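Exopolygalacturonase (PDB 2UVF) probably hydrolyses the polygalacturonate chains of pectin from one end, as a family 28 glycoside hydrolase of the Yersinia enterocolitica periplasm. Local coordinates at residues 401-407 and 435-441; 48-53 and 148-154; 410-414 and 510-515. The contacts are given in a common frame with arbitrary orientation. Residue numbers count along the deposited sequence, not the author numbering.

How the contacts relate
Contact 2 comes first along the chain and closes before the others open. It lies at the junction of the N-terminal fibronectin type III domain with the parallel beta-helix, where 148-154 leads out of the small domain's sheet. Contacts 1 and 3 both belong to the beta-helix and interleave in sequence: 401-407, 410-414, 435-441, 510-515. Contact 1 pairs strands of successive turns beneath the bound sugar; contact 3, its centre about 22 Å away, joins loops that project beyond the strand ends. Centre to centre, contact 2 is about 33 Å from contact 1 and 45 Å from contact 3. It lies well away from the bound sugar, its nearest atoms about 20 Å from those of contact 1.

Contact 1: residues 401-407 and 435-441; sequences GDDCINF and HGAIVTG. With NI (nickel (II) ion), chain K; ADA (alpha-D-galactopyranuronic acid), chain C; ADA (alpha-D-galactopyranuronic acid), chain B.
Gly401 O binds the nickel ion at 2.1 Å, beside three waters and Asp376. Strands 405-407 and 438-441 run parallel (axes 4.7 Å apart at closest, 21°), and five hydrogen bonds join the backbones: His435 N to Asp402 O (2.9 Å), Cys404 N to Gly436 O (3.0 Å), Ile405 N to Ala437 O (3.2 Å), Val439 N to Ile405 O (3.0 Å) and Phe407 N to Val439 O (2.8 Å). Ile405 pairs with Ile438, Asn406 with Val439 and Phe407 with Thr440. Asp402 receives a hydrogen bond from the chain C sugar, O1 to OD2 3.2 Å; Asn406 OD1 (chi1 t) accepts one from the chain B sugar's O3, 2.7 Å. Asp402 CA lies 3.7 Å from the His435 ring centroid, a CH-pi contact over its face. Gly441 follows a cis peptide, and a CB there would hit Phe407 O. Ile405, Ile438 and Phe407, all chi1 m, fill the face away from the sugars. Parallel strands stacked on successive turns are those of the right-handed parallel beta-helix of family 28.

Contact 2: residues 48-53 and 148-154; sequences YDESSI and AKTSAKP
Where the fibronectin type III domain gives way to the beta-helix, the segment 148-154 leaves edge strand 146-149 and runs extended past a tight turn in 48-53, closed by a weak hydrogen bond from Asp49 N to Ser52 O. Three residues account for about half of the buried surface. Glu50 has the largest share; its CA lies 4.5 Å from that of Ser151. With chi1 p and chi2 m, its chain lies along the connector, CB 3.9 Å from Lys153 N and OE2 3.5 Å from Pro154 CD. Its carboxylate, like that of Asp49, forms a salt bridge with Arg188 on beta-helix strand 187-191, so the acidic turn ties the two domains together. Thr150, chi1 p, suits a place where polar and apolar needs meet: OG1 is hydrogen-bonded to Lys121 O and Thr124 N, while CG2 lies against Ile53 CD1 at 3.9 Å. Ile53, chi1 m and chi2 t, opens strand 53-58 and is buried among Val43, Leu120, Tyr126 and Phe128, its CD1 also 4.3 Å from Ala148 CB. Tyr48, chi1 p, lays one ring face over Lys149 O. A single hydrogen bond, nearly linear at 175°, joins the segments: Ser151 N to Asp49 O, 2.8 Å.

Contact 3: residues 410-414 and 510-515; sequences GTGEK and YPPAKI
Neither segment has regular structure, so the two loops are held by a few single hydrogen bonds and a water. Pro511 O accepts twice, from Glu413 N (2.9 Å) and from a bridging water (2.8 Å). That water also donates to Thr411 O and accepts from Lys414 N, each at 2.9 Å. Glu413, chi1 t and chi2 p, reaches its carboxylate across to the other loop: OE1 accepts from Lys514 N at a very short 2.4 Å. Gly412 has phi 86°, and its CA lies 3.3 Å from Pro511 O; a side chain would collide with that oxygen and with Tyr510. Thr411, chi1 p, sets CB 3.9 Å above the Tyr510 ring centre in a CH-pi contact, and Lys414 CG rests 3.6 Å from Pro511 CG. Thr411 N is itself hydrogen-bonded to Tyr235 OH. The loops follow strands 405-408 and 493-500 and lead into 421-427 and 518-532; Tyr510 also packs on Thr472 and Ile473 in the loop beyond strand 463-470, and Thr411 touches pocket residue His443.

Contact 1: residues 401-407 and 435-441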
loop_
_atom_site.group_PDB
_atom_site.type_symbol
_atom_site.label_atom_id
_atom_site.label_comp_id
_atom_site.label_asym_id
_atom_site.label_seq_id
_atom_site.Cartn_x
_atom_site.Cartn_y
_atom_site.Cartn_z
ATOM N N GLY A 401 -6.234 -4.484 8.577
ATOM C CA GLY A 401 -6.955 -3.959 9.718
ATOM C C GLY A 401 -7.277 -2.492 9.559
ATOM O O GLY A 401 -8.212 -2.009 10.189
ATOM N N ASP A 402 -6.515 -1.796 8.717
ATOM C CA ASP A 402 -6.726 -0.364 8.460
ATOM C C ASP A 402 -6.610 -0.061 6.969
ATOM O O ASP A 402 -7.015 -0.889 6.129
ATOM C CB ASP A 402 -5.730 0.479 9.277
ATOM C CG ASP A 402 -6.308 1.819 9.687
ATOM O OD1 ASP A 402 -6.318 2.734 8.843
ATOM O OD2 ASP A 402 -6.765 1.952 10.844
ATOM N N ASP A 403 -6.076 1.114 6.620
ATOM C CA ASP A 403 -5.979 1.518 5.213
ATOM C C ASP A 403 -5.118 0.472 4.526
ATOM O O ASP A 403 -4.213 -0.069 5.150
ATOM C CB ASP A 403 -5.306 2.890 5.048
ATOM C CG ASP A 403 -6.101 4.032 5.682
ATOM O OD1 ASP A 403 -7.355 3.913 5.787
ATOM O OD2 ASP A 403 -5.476 5.071 6.040
ATOM N N CYS A 404 -5.400 0.185 3.259
ATOM C CA CYS A 404 -4.588 -0.750 2.501
ATOM C C CYS A 404 -3.268 -0.114 2.090
ATOM O O CYS A 404 -2.215 -0.621 2.440
ATOM C CB CYS A 404 -5.362 -1.292 1.290
ATOM S SG CYS A 404 -6.953 -2.103 1.696
ATOM N N ILE A 405 -3.328 0.953 1.300
ATOM C CA ILE A 405 -2.150 1.740 0.976
ATOM C C ILE A 405 -2.419 3.161 1.460
ATOM O O ILE A 405 -3.428 3.780 1.100
ATOM C CB ILE A 405 -1.768 1.709 -0.538
ATOM C CG1 ILE A 405 -1.528 0.272 -1.008
ATOM C CG2 ILE A 405 -0.529 2.597 -0.827
ATOM C CD1 ILE A 405 -1.586 0.117 -2.525
ATOM N N ASN A 406 -1.533 3.641 2.330
ATOM C CA ASN A 406 -1.670 4.971 2.882
ATOM C C ASN A 406 -0.496 5.842 2.463
ATOM O O ASN A 406 0.638 5.371 2.411
ATOM C CB ASN A 406 -1.727 4.892 4.410
ATOM C CG ASN A 406 -1.927 6.245 5.044
ATOM O OD1 ASN A 406 -0.971 6.927 5.403
ATOM N ND2 ASN A 406 -3.169 6.650 5.163
ATOM N N PHE A 407 -0.770 7.107 2.165
ATOM C CA PHE A 407 0.306 8.084 1.877
ATOM C C PHE A 407 0.298 9.188 2.900
ATOM O O PHE A 407 -0.738 9.763 3.182
ATOM C CB PHE A 407 0.181 8.667 0.475
ATOM C CG PHE A 407 0.269 7.637 -0.599
ATOM C CD1 PHE A 407 1.504 7.163 -1.017
ATOM C CD2 PHE A 407 -0.895 7.129 -1.189
ATOM C CE1 PHE A 407 1.578 6.202 -2.010
ATOM C CE2 PHE A 407 -0.822 6.171 -2.181
ATOM C CZ PHE A 407 0.418 5.692 -2.587
ATOM N N HIS A 435 -9.658 -0.077 5.145
ATOM C CA HIS A 435 -10.366 1.172 5.366
ATOM C C HIS A 435 -10.355 2.047 4.121
ATOM O O HIS A 435 -11.029 3.072 4.074
ATOM C CB HIS A 435 -9.748 1.943 6.548
ATOM C CG HIS A 435 -10.012 1.341 7.886
ATOM N ND1 HIS A 435 -10.347 0.012 8.060
ATOM C CD2 HIS A 435 -9.961 1.883 9.127
ATOM C CE1 HIS A 435 -10.499 -0.233 9.349
ATOM N NE2 HIS A 435 -10.253 0.880 10.019
ATOM N N GLY A 436 -9.571 1.647 3.121
ATOM C CA GLY A 436 -9.546 2.367 1.867
ATOM C C GLY A 436 -8.422 1.818 1.027
ATOM O O GLY A 436 -7.330 1.612 1.525
ATOM N N ALA A 437 -8.700 1.556 -0.239
ATOM C CA ALA A 437 -7.688 1.012 -1.143
ATOM C C ALA A 437 -6.531 1.989 -1.273
ATOM O O ALA A 437 -5.374 1.635 -1.024
ATOM C CB ALA A 437 -8.287 0.717 -2.511
ATOM N N ILE A 438 -6.867 3.215 -1.681
ATOM C CA ILE A 438 -5.883 4.266 -1.905
ATOM C C ILE A 438 -6.246 5.434 -1.010
ATOM O O ILE A 438 -7.307 6.029 -1.166
ATOM C CB ILE A 438 -5.815 4.679 -3.406
ATOM C CG1 ILE A 438 -5.601 3.438 -4.304
ATOM C CG2 ILE A 438 -4.774 5.814 -3.647
ATOM C CD1 ILE A 438 -4.269 2.719 -4.099
ATOM N N VAL A 439 -5.367 5.718 -0.049
ATOM C CA VAL A 439 -5.630 6.707 0.981
ATOM C C VAL A 439 -4.548 7.780 0.994
ATOM O O VAL A 439 -3.380 7.469 1.197
ATOM C CB VAL A 439 -5.743 6.062 2.384
ATOM C CG1 VAL A 439 -6.173 7.124 3.416
ATOM C CG2 VAL A 439 -6.728 4.909 2.341
ATOM N N THR A 440 -4.953 9.032 0.748
ATOM C CA THR A 440 -4.073 10.208 0.829
ATOM C C THR A 440 -4.616 11.244 1.843
ATOM O O THR A 440 -5.587 11.906 1.544
ATOM C CB THR A 440 -3.994 10.962 -0.549
ATOM O OG1 THR A 440 -5.249 11.592 -0.810
ATOM C CG2 THR A 440 -3.683 10.055 -1.720
ATOM N N GLY A 441 -4.110 11.372 3.065
ATOM C CA GLY A 441 -3.604 10.314 3.912
ATOM C C GLY A 441 -4.050 10.759 5.294
ATOM O O GLY A 441 -4.036 9.983 6.229
HETATM NI NI NI K . -10.274 -2.298 10.220
HETATM C C1 ADA C . -5.475 5.295 10.356
HETATM C C2 ADA C . -4.009 5.007 10.739
HETATM C C3 ADA C . -3.698 5.866 11.986
HETATM C C4 ADA C . -3.592 7.315 11.480
HETATM C C5 ADA C . -4.987 7.690 10.947
HETATM C C6 ADA C . -4.988 9.112 10.341
HETATM O O1 ADA C . -6.416 5.062 11.445
HETATM O O2 ADA C . -3.748 3.636 10.934
HETATM O O3 ADA C . -2.539 5.413 12.727
HETATM O O4 ADA C . -2.686 7.329 10.349
HETATM O O5 ADA C . -5.497 6.699 9.952
HETATM O O6B ADA C . -4.625 9.243 9.143
HETATM O O6A ADA C . -5.356 10.064 11.076
HETATM C C1 ADA B . -1.765 8.446 10.295
HETATM C C2 ADA B . -1.033 8.342 8.941
HETATM C C3 ADA B . -0.256 7.012 8.933
HETATM C C4 ADA B . 0.756 6.972 10.120
HETATM C C5 ADA B . -0.001 7.156 11.453
HETATM C C6 ADA B . 0.819 7.181 12.773
HETATM O O2 ADA B . -1.955 8.438 7.837
HETATM O O3 ADA B . 0.387 6.807 7.677
HETATM O O4 ADA B . 1.769 7.974 9.979
HETATM O O5 ADA B . -0.833 8.355 11.421
HETATM O O6B ADA B . 0.565 8.115 13.565
HETATM O O6A ADA B . 1.665 6.278 12.985
HETATM O O HOH W 1 -10.219 -3.542 8.151
HETATM O O HOH W 2 -12.441 -2.575 10.517
HETATM O O HOH W 3 -10.245 -1.210 12.475
#

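Contact 2: residues 48-53 and 148-154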
loop_
_atom_site.group_PDB
_atom_site.type_symbol
_atom_site.label_atom_id
_atom_site.label_comp_id
_atom_site.label_asym_id
_atom_site.label_seq_id
_atom_site.Cartn_x
_atom_site.Cartn_y
_atom_site.Cartn_z
ATOM N N TYR A 48 15.158 -7.818 -9.518
ATOM C CA TYR A 48 15.918 -8.842 -10.231
ATOM C C TYR A 48 16.828 -9.651 -9.315
ATOM O O TYR A 48 17.025 -9.321 -8.139
ATOM C CB TYR A 48 16.684 -8.247 -11.418
ATOM C CG TYR A 48 17.772 -7.282 -11.033
ATOM C CD1 TYR A 48 19.056 -7.735 -10.743
ATOM C CD2 TYR A 48 17.524 -5.921 -10.973
ATOM C CE1 TYR A 48 20.058 -6.864 -10.390
ATOM C CE2 TYR A 48 18.526 -5.035 -10.628
ATOM C CZ TYR A 48 19.794 -5.516 -10.337
ATOM O OH TYR A 48 20.791 -4.644 -9.983
ATOM N N ASP A 49 17.382 -10.709 -9.890
ATOM C CA ASP A 49 17.967 -11.806 -9.149
ATOM C C ASP A 49 19.162 -12.324 -9.938
ATOM O O ASP A 49 19.525 -11.750 -10.954
ATOM C CB ASP A 49 16.915 -12.926 -9.065
ATOM C CG ASP A 49 16.814 -13.509 -7.702
ATOM O OD1 ASP A 49 16.048 -14.474 -7.512
ATOM O OD2 ASP A 49 17.512 -12.984 -6.811
ATOM N N GLU A 50 19.754 -13.423 -9.489
ATOM C CA GLU A 50 20.700 -14.162 -10.320
ATOM C C GLU A 50 20.031 -15.009 -11.416
ATOM O O GLU A 50 20.701 -15.437 -12.362
ATOM C CB GLU A 50 21.626 -15.035 -9.472
ATOM C CG GLU A 50 20.948 -16.210 -8.781
ATOM C CD GLU A 50 20.412 -15.836 -7.417
ATOM O OE1 GLU A 50 20.050 -14.651 -7.224
ATOM O OE2 GLU A 50 20.358 -16.726 -6.539
ATOM N N SER A 51 18.729 -15.265 -11.296
ATOM C CA SER A 51 18.046 -16.068 -12.312
ATOM C C SER A 51 16.706 -15.518 -12.798
ATOM O O SER A 51 16.048 -16.147 -13.626
ATOM C CB SER A 51 17.931 -17.543 -11.897
ATOM O OG SER A 51 17.488 -17.690 -10.567
ATOM N N SER A 52 16.305 -14.355 -12.298
ATOM C CA SER A 52 15.003 -13.793 -12.664
ATOM C C SER A 52 15.007 -12.273 -12.747
ATOM O O SER A 52 15.729 -11.608 -12.018
ATOM C CB SER A 52 13.910 -14.273 -11.703
ATOM O OG SER A 52 14.314 -14.088 -10.358
ATOM N N ILE A 53 14.186 -11.746 -13.653
ATOM C CA ILE A 53 13.987 -10.309 -13.833
ATOM C C ILE A 53 12.475 -10.070 -13.910
ATOM O O ILE A 53 11.754 -10.852 -14.543
ATOM C CB ILE A 53 14.713 -9.784 -15.122
ATOM C CG1 ILE A 53 16.233 -10.007 -15.015
ATOM C CG2 ILE A 53 14.381 -8.297 -15.406
ATOM C CD1 ILE A 53 17.001 -9.942 -16.358
ATOM N N ALA A 148 18.688 -5.679 -19.709
ATOM C CA ALA A 148 18.829 -5.798 -18.268
ATOM C C ALA A 148 19.671 -7.011 -17.903
ATOM O O ALA A 148 19.512 -8.101 -18.468
ATOM C CB ALA A 148 17.468 -5.857 -17.593
ATOM N N LYS A 149 20.563 -6.810 -16.941
ATOM C CA LYS A 149 21.486 -7.849 -16.524
ATOM C C LYS A 149 21.091 -8.428 -15.169
ATOM O O LYS A 149 20.847 -7.687 -14.212
ATOM C CB LYS A 149 22.919 -7.290 -16.487
ATOM C CG LYS A 149 24.028 -8.344 -16.525
ATOM C CD LYS A 149 25.391 -7.717 -16.785
ATOM C CE LYS A 149 26.023 -7.145 -15.514
ATOM N NZ LYS A 149 26.720 -8.190 -14.705
ATOM N N THR A 150 21.038 -9.755 -15.098
ATOM C CA THR A 150 20.913 -10.465 -13.827
ATOM C C THR A 150 22.090 -10.123 -12.897
ATOM O O THR A 150 23.076 -9.505 -13.319
ATOM C CB THR A 150 20.824 -12.008 -14.028
ATOM O OG1 THR A 150 21.873 -12.462 -14.896
ATOM C CG2 THR A 150 19.462 -12.405 -14.613
ATOM N N SER A 151 21.968 -10.504 -11.630
ATOM C CA SER A 151 23.024 -10.288 -10.655
ATOM C C SER A 151 23.883 -11.556 -10.533
ATOM O O SER A 151 23.510 -12.617 -11.042
ATOM C CB SER A 151 22.418 -9.891 -9.304
ATOM O OG SER A 151 21.804 -10.999 -8.657
ATOM N N ALA A 152 25.036 -11.438 -9.881
ATOM C CA ALA A 152 25.852 -12.611 -9.560
ATOM C C ALA A 152 25.223 -13.401 -8.422
ATOM O O ALA A 152 24.598 -12.826 -7.526
ATOM C CB ALA A 152 27.273 -12.195 -9.193
ATOM N N LYS A 153 25.388 -14.718 -8.460
ATOM C CA LYS A 153 24.956 -15.574 -7.361
ATOM C C LYS A 153 25.455 -14.960 -6.042
ATOM O O LYS A 153 26.646 -14.654 -5.924
ATOM C CB LYS A 153 25.467 -17.010 -7.583
ATOM C CG LYS A 153 25.781 -17.814 -6.331
ATOM C CD LYS A 153 24.546 -18.483 -5.738
ATOM C CE LYS A 153 24.868 -19.084 -4.372
ATOM N NZ LYS A 153 23.828 -20.067 -3.945
ATOM N N PRO A 154 24.538 -14.742 -5.067
ATOM C CA PRO A 154 24.858 -14.096 -3.789
ATOM C C PRO A 154 25.534 -15.002 -2.739
ATOM O O PRO A 154 25.474 -16.233 -2.828
ATOM C CB PRO A 154 23.475 -13.685 -3.277
ATOM C CG PRO A 154 22.597 -14.771 -3.758
ATOM C CD PRO A 154 23.106 -15.095 -5.138
#

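Contact 3: residues 410-414 and 510-515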
loop_
_atom_site.group_PDB
_atom_site.type_symbol
_atom_site.label_atom_id
_atom_site.label_comp_id
_atom_site.label_asym_id
_atom_site.label_seq_id
_atom_site.Cartn_x
_atom_site.Cartn_y
_atom_site.Cartn_z
ATOM N N GLY A 410 3.469 14.339 6.596
ATOM C CA GLY A 410 3.753 15.145 7.775
ATOM C C GLY A 410 2.545 15.973 8.166
ATOM O O GLY A 410 1.492 15.898 7.531
ATOM N N THR A 411 2.680 16.760 9.229
ATOM C CA THR A 411 1.540 17.502 9.756
ATOM C C THR A 411 1.935 18.887 10.281
ATOM O O THR A 411 2.878 19.025 11.075
ATOM C CB THR A 411 0.760 16.697 10.863
ATOM O OG1 THR A 411 1.565 16.534 12.037
ATOM C CG2 THR A 411 0.389 15.329 10.370
ATOM N N GLY A 412 1.199 19.895 9.824
ATOM C CA GLY A 412 1.336 21.261 10.324
ATOM C C GLY A 412 2.418 22.069 9.637
ATOM O O GLY A 412 2.823 21.750 8.514
ATOM N N GLU A 413 2.899 23.103 10.336
ATOM C CA GLU A 413 3.827 24.090 9.777
ATOM C C GLU A 413 5.241 23.567 9.562
ATOM O O GLU A 413 5.895 23.950 8.593
ATOM C CB GLU A 413 3.853 25.360 10.644
ATOM C CG GLU A 413 4.226 26.642 9.891
ATOM C CD GLU A 413 3.234 27.027 8.771
ATOM O OE1 GLU A 413 2.074 26.572 8.797
ATOM O OE2 GLU A 413 3.614 27.807 7.868
ATOM N N LYS A 414 5.712 22.711 10.469
ATOM C CA LYS A 414 7.075 22.167 10.397
ATOM C C LYS A 414 7.263 21.117 9.296
ATOM O O LYS A 414 8.375 20.621 9.104
ATOM C CB LYS A 414 7.475 21.541 11.741
ATOM C CG LYS A 414 7.400 22.451 12.947
ATOM C CD LYS A 414 8.749 23.043 13.296
ATOM C CE LYS A 414 8.751 23.586 14.719
ATOM N NZ LYS A 414 10.133 23.934 15.155
ATOM N N TYR A 510 1.445 19.672 17.237
ATOM C CA TYR A 510 2.529 20.167 16.382
ATOM C C TYR A 510 2.172 21.632 16.110
ATOM O O TYR A 510 1.033 22.022 16.355
ATOM C CB TYR A 510 2.552 19.366 15.064
ATOM C CG TYR A 510 1.161 19.153 14.476
ATOM C CD1 TYR A 510 0.547 20.140 13.697
ATOM C CD2 TYR A 510 0.446 17.977 14.727
ATOM C CE1 TYR A 510 -0.738 19.961 13.178
ATOM C CE2 TYR A 510 -0.839 17.789 14.209
ATOM C CZ TYR A 510 -1.421 18.784 13.440
ATOM O OH TYR A 510 -2.687 18.606 12.932
ATOM N N PRO A 511 3.124 22.463 15.632
ATOM C CA PRO A 511 2.690 23.801 15.190
ATOM C C PRO A 511 1.654 23.748 14.049
ATOM O O PRO A 511 1.910 23.110 13.022
ATOM C CB PRO A 511 3.994 24.461 14.711
ATOM C CG PRO A 511 5.072 23.723 15.418
ATOM C CD PRO A 511 4.587 22.302 15.515
ATOM N N PRO A 512 0.477 24.391 14.246
ATOM C CA PRO A 512 -0.578 24.516 13.229
ATOM C C PRO A 512 -0.063 25.042 11.887
ATOM O O PRO A 512 1.006 25.653 11.830
ATOM C CB PRO A 512 -1.532 25.539 13.851
ATOM C CG PRO A 512 -1.363 25.363 15.309
ATOM C CD PRO A 512 0.082 25.030 15.518
ATOM N N ALA A 513 -0.820 24.805 10.817
ATOM C CA ALA A 513 -0.443 25.308 9.495
ATOM C C ALA A 513 -0.989 26.712 9.223
ATOM O O ALA A 513 -2.174 26.985 9.460
ATOM C CB ALA A 513 -0.872 24.342 8.396
ATOM N N LYS A 514 -0.111 27.582 8.718
ATOM C CA LYS A 514 -0.464 28.952 8.304
ATOM C C LYS A 514 -1.177 28.968 6.942
ATOM O O LYS A 514 -2.283 29.510 6.830
ATOM C CB LYS A 514 0.774 29.873 8.293
ATOM C CG LYS A 514 1.460 30.071 9.662
ATOM C CD LYS A 514 0.549 30.758 10.708
ATOM C CE LYS A 514 0.718 32.287 10.746
ATOM N NZ LYS A 514 0.264 32.987 9.502
ATOM N N ILE A 515 -0.538 28.391 5.918
ATOM C CA ILE A 515 -1.206 28.093 4.638
ATOM C C ILE A 515 -1.988 26.766 4.775
ATOM O O ILE A 515 -1.384 25.695 4.972
ATOM C CB ILE A 515 -0.214 28.024 3.431
ATOM C CG1 ILE A 515 0.565 29.339 3.266
ATOM C CG2 ILE A 515 -0.957 27.638 2.137
ATOM C CD1 ILE A 515 1.555 29.342 2.080
HETATM O O HOH W 4 3.964 21.378 12.348
#